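Local coordinates for protein glycerol dehydrogenase (Bacillus coagulans, PDB 6CSJ) that probably catalyses the NAD-dependent oxidation of glycerol to dihydroxyacetone and, in this double mutant, has acquired D-lactate dehydrogenase activity, at residues 346-349 with 350-354; 337-340 with 341-345; 281-285 with 286-290. The protein carries 2 engineered substitutions. All coordinates share one frame; numbering follows the deposited sequence.

All three contacts lie in the helical part of the chain, with centres about 23 to 25 Å from the centre of the chain, and all are partly buried. Contact 1 is regular helix in 345-365, with V348, A351 and I352 inward. Contact 2 is the irregular lead-in to that same helix and is mostly apolar, M339 and V343 being buried. Contact 3 finishes helix 271-285 and adds a side-chain amide-carboxylate pair, Q282 buried and E286 partly exposed. L285 of contact 3 packs on A351 of contact 1 and on F341 of contact 2, while V343 of contact 2 meets V348 of contact 1, so each contact touches the other two.

Contact 1: residues 346-349 with 350-354; sequences DLVY and AAIVT
Y349 and V353, four residues apart, sit one turn from each other on the long C-terminal alpha helix 345-365, and the contact repeats that i to i+4 spacing throughout. The backbone bonds come first. A350 N donates to D346 O, A351 N to L347 O and I352 N to V348 O, each at 3.0 Å. V353 N to Y349 O is slightly longer at 3.1 Å but the straightest of the four, with an N-H...O angle of 173°.

The apolar contacts follow the same spacing. On the buried side, V348 CG1 meets I352 CD1 at 3.7 Å, and both residues also lean on I256 of helix 252-259. On another side, V353 CG2 stands over one face of the Y349 ring, 4.1 Å from its centroid, in a CH-pi contact displaced toward the rim. The tyrosine CG lies trans to the main-chain N (chi1 -178°), which swings the ring so that one face lies under the valine methyl.

R323 of helix 319-329 supplies the positive charge, making a salt bridge with D346 OD1 and a cation-pi contact with Y349.

The last polar bonds involve T354. Its OG1 reaches back to A350 O at 2.7 Å, and its N bonds to the same oxygen at 3.0 Å, the two donors arriving from opposite faces of the carbonyl plane.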
loop_
_atom_site.group_PDB
_atom_site.type_symbol
_atom_site.label_atom_id
_atom_site.label_comp_id
_atom_site.label_asym_id
_atom_site.label_seq_id
_atom_site.Cartn_x
_atom_site.Cartn_y
_atom_site.Cartn_z
ATOM N N ASP A 346 -6.478 -14.461 -22.969
ATOM C CA ASP A 346 -7.510 -13.880 -23.858
ATOM C C ASP A 346 -8.584 -13.140 -23.082
ATOM O O ASP A 346 -8.995 -12.066 -23.474
ATOM C CB ASP A 346 -8.197 -14.966 -24.710
ATOM C CG ASP A 346 -7.378 -15.405 -25.904
ATOM O OD1 ASP A 346 -6.257 -14.903 -26.112
ATOM O OD2 ASP A 346 -7.863 -16.273 -26.649
ATOM N N LEU A 347 -9.032 -13.743 -21.984
ATOM C CA LEU A 347 -10.091 -13.182 -21.140
ATOM C C LEU A 347 -9.607 -11.907 -20.427
ATOM O O LEU A 347 -10.350 -10.917 -20.339
ATOM C CB LEU A 347 -10.557 -14.233 -20.134
ATOM C CG LEU A 347 -11.974 -14.211 -19.564
ATOM C CD1 LEU A 347 -13.082 -14.188 -20.614
ATOM C CD2 LEU A 347 -12.140 -15.469 -18.697
ATOM N N VAL A 348 -8.357 -11.931 -19.958
ATOM C CA VAL A 348 -7.741 -10.771 -19.300
ATOM C C VAL A 348 -7.434 -9.647 -20.310
ATOM O O VAL A 348 -7.648 -8.470 -20.008
ATOM C CB VAL A 348 -6.477 -11.167 -18.503
ATOM C CG1 VAL A 348 -5.794 -9.936 -17.894
ATOM C CG2 VAL A 348 -6.846 -12.172 -17.417
ATOM N N TYR A 349 -6.946 -10.009 -21.497
ATOM C CA TYR A 349 -6.814 -9.059 -22.607
ATOM C C TYR A 349 -8.146 -8.349 -22.886
ATOM O O TYR A 349 -8.194 -7.107 -23.006
ATOM C CB TYR A 349 -6.330 -9.770 -23.872
ATOM C CG TYR A 349 -6.131 -8.843 -25.056
ATOM C CD1 TYR A 349 -4.968 -8.102 -25.202
ATOM C CD2 TYR A 349 -7.114 -8.719 -26.033
ATOM C CE1 TYR A 349 -4.792 -7.253 -26.280
ATOM C CE2 TYR A 349 -6.945 -7.874 -27.117
ATOM C CZ TYR A 349 -5.784 -7.144 -27.241
ATOM O OH TYR A 349 -5.636 -6.298 -28.308
ATOM N N ALA A 350 -9.220 -9.138 -22.975
ATOM C CA ALA A 350 -10.565 -8.605 -23.213
ATOM C C ALA A 350 -11.015 -7.653 -22.100
ATOM O O ALA A 350 -11.580 -6.588 -22.382
ATOM C CB ALA A 350 -11.571 -9.735 -23.379
ATOM N N ALA A 351 -10.753 -8.035 -20.848
ATOM C CA ALA A 351 -11.082 -7.184 -19.689
ATOM C C ALA A 351 -10.329 -5.834 -19.692
ATOM O O ALA A 351 -10.920 -4.788 -19.425
ATOM C CB ALA A 351 -10.828 -7.933 -18.388
ATOM N N ILE A 352 -9.045 -5.870 -20.021
ATOM C CA ILE A 352 -8.205 -4.672 -20.025
ATOM C C ILE A 352 -8.640 -3.688 -21.115
ATOM O O ILE A 352 -8.863 -2.501 -20.837
ATOM C CB ILE A 352 -6.697 -5.041 -20.139
ATOM C CG1 ILE A 352 -6.252 -5.735 -18.841
ATOM C CG2 ILE A 352 -5.823 -3.807 -20.401
ATOM C CD1 ILE A 352 -4.965 -6.526 -18.955
ATOM N N VAL A 353 -8.770 -4.177 -22.342
ATOM C CA VAL A 353 -9.119 -3.306 -23.469
ATOM C C VAL A 353 -10.548 -2.773 -23.299
ATOM O O VAL A 353 -10.824 -1.608 -23.608
ATOM C CB VAL A 353 -8.930 -4.023 -24.825
ATOM C CG1 VAL A 353 -9.457 -3.181 -25.990
ATOM C CG2 VAL A 353 -7.460 -4.341 -25.029
ATOM N N THR A 354 -11.440 -3.621 -22.786
ATOM C CA THR A 354 -12.824 -3.215 -22.553
ATOM C C THR A 354 -12.932 -2.240 -21.368
ATOM O O THR A 354 -13.747 -1.309 -21.406
ATOM C CB THR A 354 -13.748 -4.445 -22.392
ATOM O OG1 THR A 354 -13.635 -5.268 -23.566
ATOM C CG2 THR A 354 -15.210 -4.033 -22.197
#

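Contact 2: residues 337-340 with 341-345; sequences YNMP and FEVTP
M339 packs against F341 in the loop that leads from helix 319-329 to the C-terminal helix 345-365, just after a 3-10 segment that ends at N338. The two side chains run alongside each other in the same direction. M339 CB lies over one face of the F341 ring, 4.2 Å from its centroid and 13° off the ring normal, a CH-pi contact displaced toward the rim. Further out, the methionine folds back on itself, with chi2 at -52° and chi3 at -70°, and this bend carries CE to 3.5 Å from F341 CZ. P340 comes in beside the same ring, its CD 3.9 Å from F341 CD2.

The other apolar contacts lead toward the helix start. M339 CB also touches V343 CG2 at 4.1 Å, so one methylene bridges the phenylalanine and the valine. Immediately beyond, T344 takes the N-cap position: its OG1 accepts from L347 N and closes the first turn of 345-365. The loop is thus passing from extended chain into the last helix of the helical domain that iron-containing alcohol dehydrogenases share.

F341 CZ and M339 CE both rest on E286, and F341 also packs on L285 of helix 271-285. An alanine here in place of the phenylalanine would remove the ring and would probably cost M339 CB and CE their aromatic partner and open a gap between the loop and L285.

Y337 is placed by its far end, where OH is hydrogen-bonded to C330 O. At the edge of its ring, near the plane, CE1 faces V343 O at 4.0 Å.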
loop_
_atom_site.group_PDB
_atom_site.type_symbol
_atom_site.label_atom_id
_atom_site.label_comp_id
_atom_site.label_asym_id
_atom_site.label_seq_id
_atom_site.Cartn_x
_atom_site.Cartn_y
_atom_site.Cartn_z
ATOM N N TYR A 337 -5.718 -15.875 -10.188
ATOM C CA TYR A 337 -6.382 -17.169 -10.023
ATOM C C TYR A 337 -7.231 -17.288 -8.761
ATOM O O TYR A 337 -7.849 -18.327 -8.548
ATOM C CB TYR A 337 -5.359 -18.326 -10.143
ATOM C CG TYR A 337 -4.695 -18.294 -11.507
ATOM C CD1 TYR A 337 -5.420 -18.615 -12.659
ATOM C CD2 TYR A 337 -3.368 -17.865 -11.656
ATOM C CE1 TYR A 337 -4.833 -18.537 -13.918
ATOM C CE2 TYR A 337 -2.781 -17.799 -12.911
ATOM C CZ TYR A 337 -3.519 -18.130 -14.034
ATOM O OH TYR A 337 -2.954 -18.047 -15.266
ATOM N N ASN A 338 -7.273 -16.236 -7.933
ATOM C CA ASN A 338 -8.231 -16.172 -6.817
ATOM C C ASN A 338 -9.635 -15.754 -7.251
ATOM O O ASN A 338 -10.558 -15.792 -6.432
ATOM C CB ASN A 338 -7.738 -15.239 -5.709
ATOM C CG ASN A 338 -6.570 -15.810 -4.938
ATOM O OD1 ASN A 338 -6.392 -17.033 -4.844
ATOM N ND2 ASN A 338 -5.768 -14.922 -4.366
ATOM N N MET A 339 -9.802 -15.351 -8.516
ATOM C CA MET A 339 -11.141 -15.150 -9.079
ATOM C C MET A 339 -11.926 -16.474 -9.010
ATOM O O MET A 339 -11.339 -17.542 -9.191
ATOM C CB MET A 339 -11.054 -14.659 -10.526
ATOM C CG MET A 339 -10.403 -13.287 -10.732
ATOM S SD MET A 339 -11.048 -11.929 -9.736
ATOM C CE MET A 339 -12.678 -11.687 -10.465
ATOM N N PRO A 340 -13.244 -16.422 -8.736
ATOM C CA PRO A 340 -14.025 -17.669 -8.604
ATOM C C PRO A 340 -14.455 -18.308 -9.946
ATOM O O PRO A 340 -15.452 -19.003 -10.008
ATOM C CB PRO A 340 -15.237 -17.215 -7.779
ATOM C CG PRO A 340 -15.444 -15.792 -8.189
ATOM C CD PRO A 340 -14.088 -15.225 -8.527
ATOM N N PHE A 341 -13.700 -18.069 -11.011
ATOM C CA PHE A 341 -13.936 -18.670 -12.326
ATOM C C PHE A 341 -12.585 -18.859 -13.027
ATOM O O PHE A 341 -11.572 -18.331 -12.573
ATOM C CB PHE A 341 -14.891 -17.806 -13.181
ATOM C CG PHE A 341 -14.594 -16.325 -13.152
ATOM C CD1 PHE A 341 -13.649 -15.760 -14.011
ATOM C CD2 PHE A 341 -15.277 -15.492 -12.277
ATOM C CE1 PHE A 341 -13.388 -14.397 -13.989
ATOM C CE2 PHE A 341 -15.016 -14.116 -12.254
ATOM C CZ PHE A 341 -14.065 -13.576 -13.119
ATOM N N GLU A 342 -12.578 -19.611 -14.123
ATOM C CA GLU A 342 -11.363 -19.833 -14.899
ATOM C C GLU A 342 -10.960 -18.546 -15.633
ATOM O O GLU A 342 -11.806 -17.816 -16.143
ATOM C CB GLU A 342 -11.544 -20.982 -15.898
ATOM C CG GLU A 342 -10.310 -21.255 -16.759
ATOM C CD GLU A 342 -10.338 -22.606 -17.479
ATOM O OE1 GLU A 342 -11.022 -23.549 -17.021
ATOM O OE2 GLU A 342 -9.643 -22.723 -18.508
ATOM N N VAL A 343 -9.656 -18.301 -15.675
ATOM C CA VAL A 343 -9.075 -17.112 -16.276
ATOM C C VAL A 343 -8.039 -17.523 -17.316
ATOM O O VAL A 343 -7.259 -18.435 -17.079
ATOM C CB VAL A 343 -8.367 -16.253 -15.206
ATOM C CG1 VAL A 343 -7.697 -15.033 -15.847
ATOM C CG2 VAL A 343 -9.362 -15.850 -14.122
ATOM N N THR A 344 -8.032 -16.834 -18.456
ATOM C CA THR A 344 -7.037 -17.065 -19.507
ATOM C C THR A 344 -6.503 -15.715 -19.972
ATOM O O THR A 344 -7.167 -14.691 -19.770
ATOM C CB THR A 344 -7.648 -17.759 -20.738
ATOM O OG1 THR A 344 -8.589 -16.884 -21.361
ATOM C CG2 THR A 344 -8.363 -19.049 -20.353
ATOM N N PRO A 345 -5.325 -15.702 -20.612
ATOM C CA PRO A 345 -4.810 -14.448 -21.171
ATOM C C PRO A 345 -5.765 -13.717 -22.126
ATOM O O PRO A 345 -5.853 -12.486 -22.070
ATOM C CB PRO A 345 -3.524 -14.886 -21.878
ATOM C CG PRO A 345 -3.072 -16.090 -21.119
ATOM C CD PRO A 345 -4.286 -16.751 -20.576
#

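Contact 3: residues 281-285 with 286-290; sequences AQLIL and EDAPK
A288 N gives the shortest sound polar bond of the contact to L283 O, at 2.8 Å and within the carbonyl plane, reaching back five residues. A second bond sits inside it: D287 N donates to I284 O at 2.9 Å, but this one is clearly bent, and the donor stands above the carbonyl plane. One residue earlier, E286 N still makes the i to i+4 bond to Q282 O, at 2.9 Å and nearly straight.

The same two residues, Q282 and E286, are joined again through their side chains. Q282 NE2 donates to E286 OE2 at 2.9 Å and 176°, with the amide and carboxylate planes only 14° apart, so the two flat groups are almost coplanar. The glutamate starts with CG tucked between its own N and carbonyl carbon (chi1 62°) and then runs extended, back along the last turn past Q282 O to the amide. The other ends of both groups are also held: E286 OE1 forms a salt bridge with R180, and Q282 OE1 accepts from A253 N. The buried amide is thus gripped at both ends, which would fix its rotation, and the arginine charge is likely to keep the glutamate ionised.

Apolar contact backs the outer bond, since L283 CD2 lies 3.8 Å from A288 CB; L283 itself packs on V296 and I293 of helix 290-303. At D287 phi turns positive, and this reversal carries the chain out of the helix. A bond from A288 to L283 around one from D287 to I284, with an apolar pair across the outer one, is the Schellman motif that ends helix 271-285.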
loop_
_atom_site.group_PDB
_atom_site.type_symbol
_atom_site.label_atom_id
_atom_site.label_comp_id
_atom_site.label_asym_id
_atom_site.label_seq_id
_atom_site.Cartn_x
_atom_site.Cartn_y
_atom_site.Cartn_z
ATOM N N ALA A 281 -10.716 -3.038 -14.650
ATOM C CA ALA A 281 -10.507 -4.261 -15.427
ATOM C C ALA A 281 -11.048 -5.500 -14.703
ATOM O O ALA A 281 -11.668 -6.354 -15.344
ATOM C CB ALA A 281 -9.035 -4.437 -15.777
ATOM N N GLN A 282 -10.845 -5.600 -13.384
ATOM C CA GLN A 282 -11.432 -6.719 -12.635
ATOM C C GLN A 282 -12.955 -6.707 -12.744
ATOM O O GLN A 282 -13.563 -7.760 -12.937
ATOM C CB GLN A 282 -11.020 -6.767 -11.162
ATOM C CG GLN A 282 -11.617 -8.003 -10.480
ATOM C CD GLN A 282 -11.162 -8.235 -9.060
ATOM O OE1 GLN A 282 -9.978 -8.125 -8.752
ATOM N NE2 GLN A 282 -12.104 -8.601 -8.188
ATOM N N LEU A 283 -13.560 -5.528 -12.642
ATOM C CA LEU A 283 -15.020 -5.423 -12.699
ATOM C C LEU A 283 -15.603 -5.862 -14.057
ATOM O O LEU A 283 -16.671 -6.470 -14.107
ATOM C CB LEU A 283 -15.484 -4.005 -12.332
ATOM C CG LEU A 283 -15.172 -3.528 -10.911
ATOM C CD1 LEU A 283 -15.616 -2.086 -10.741
ATOM C CD2 LEU A 283 -15.823 -4.401 -9.861
ATOM N N ILE A 284 -14.892 -5.563 -15.139
ATOM C CA ILE A 284 -15.247 -6.070 -16.466
ATOM C C ILE A 284 -15.078 -7.601 -16.506
ATOM O O ILE A 284 -15.973 -8.313 -16.950
ATOM C CB ILE A 284 -14.387 -5.434 -17.590
ATOM C CG1 ILE A 284 -14.492 -3.898 -17.590
ATOM C CG2 ILE A 284 -14.787 -5.991 -18.952
ATOM C CD1 ILE A 284 -15.886 -3.349 -17.684
ATOM N N LEU A 285 -13.937 -8.085 -16.014
ATOM C CA LEU A 285 -13.619 -9.515 -16.001
ATOM C C LEU A 285 -14.694 -10.348 -15.285
ATOM O O LEU A 285 -15.165 -11.349 -15.822
ATOM C CB LEU A 285 -12.238 -9.741 -15.366
ATOM C CG LEU A 285 -11.707 -11.176 -15.239
ATOM C CD1 LEU A 285 -11.548 -11.845 -16.592
ATOM C CD2 LEU A 285 -10.391 -11.157 -14.477
ATOM N N GLU A 286 -15.083 -9.922 -14.086
ATOM C CA GLU A 286 -16.162 -10.597 -13.318
ATOM C C GLU A 286 -17.565 -10.157 -13.770
ATOM O O GLU A 286 -18.559 -10.692 -13.300
ATOM C CB GLU A 286 -15.992 -10.429 -11.788
ATOM C CG GLU A 286 -16.040 -9.006 -11.232
ATOM C CD GLU A 286 -15.959 -8.976 -9.688
ATOM O OE1 GLU A 286 -17.007 -9.197 -9.055
ATOM O OE2 GLU A 286 -14.887 -8.706 -9.085
ATOM N N ASP A 287 -17.615 -9.180 -14.676
ATOM C CA ASP A 287 -18.842 -8.612 -15.219
ATOM C C ASP A 287 -19.744 -8.103 -14.103
ATOM O O ASP A 287 -20.919 -8.461 -14.017
ATOM C CB ASP A 287 -19.550 -9.608 -16.143
ATOM C CG ASP A 287 -20.742 -8.978 -16.880
ATOM O OD1 ASP A 287 -20.614 -7.842 -17.393
ATOM O OD2 ASP A 287 -21.819 -9.607 -16.928
ATOM N N ALA A 288 -19.177 -7.253 -13.249
ATOM C CA ALA A 288 -19.929 -6.601 -12.182
ATOM C C ALA A 288 -21.069 -5.782 -12.796
ATOM O O ALA A 288 -20.975 -5.385 -13.970
ATOM C CB ALA A 288 -19.014 -5.696 -11.362
ATOM N N PRO A 289 -22.154 -5.544 -12.030
ATOM C CA PRO A 289 -23.272 -4.751 -12.576
ATOM C C PRO A 289 -22.810 -3.387 -13.062
ATOM O O PRO A 289 -21.893 -2.797 -12.482
ATOM C CB PRO A 289 -24.227 -4.586 -11.390
ATOM C CG PRO A 289 -23.900 -5.713 -10.467
ATOM C CD PRO A 289 -22.444 -6.074 -10.679
ATOM N N LYS A 290 -23.441 -2.901 -14.126
ATOM C CA LYS A 290 -23.143 -1.573 -14.660
ATOM C C LYS A 290 -23.225 -0.473 -13.583
ATOM O O LYS A 290 -22.451 0.492 -13.643
ATOM C CB LYS A 290 -24.077 -1.260 -15.837
ATOM C CG LYS A 290 -23.735 0.022 -16.585
ATOM C CD LYS A 290 -24.337 0.073 -17.982
ATOM C CE LYS A 290 -25.866 0.208 -17.960
ATOM N NZ LYS A 290 -26.341 1.617 -17.783
#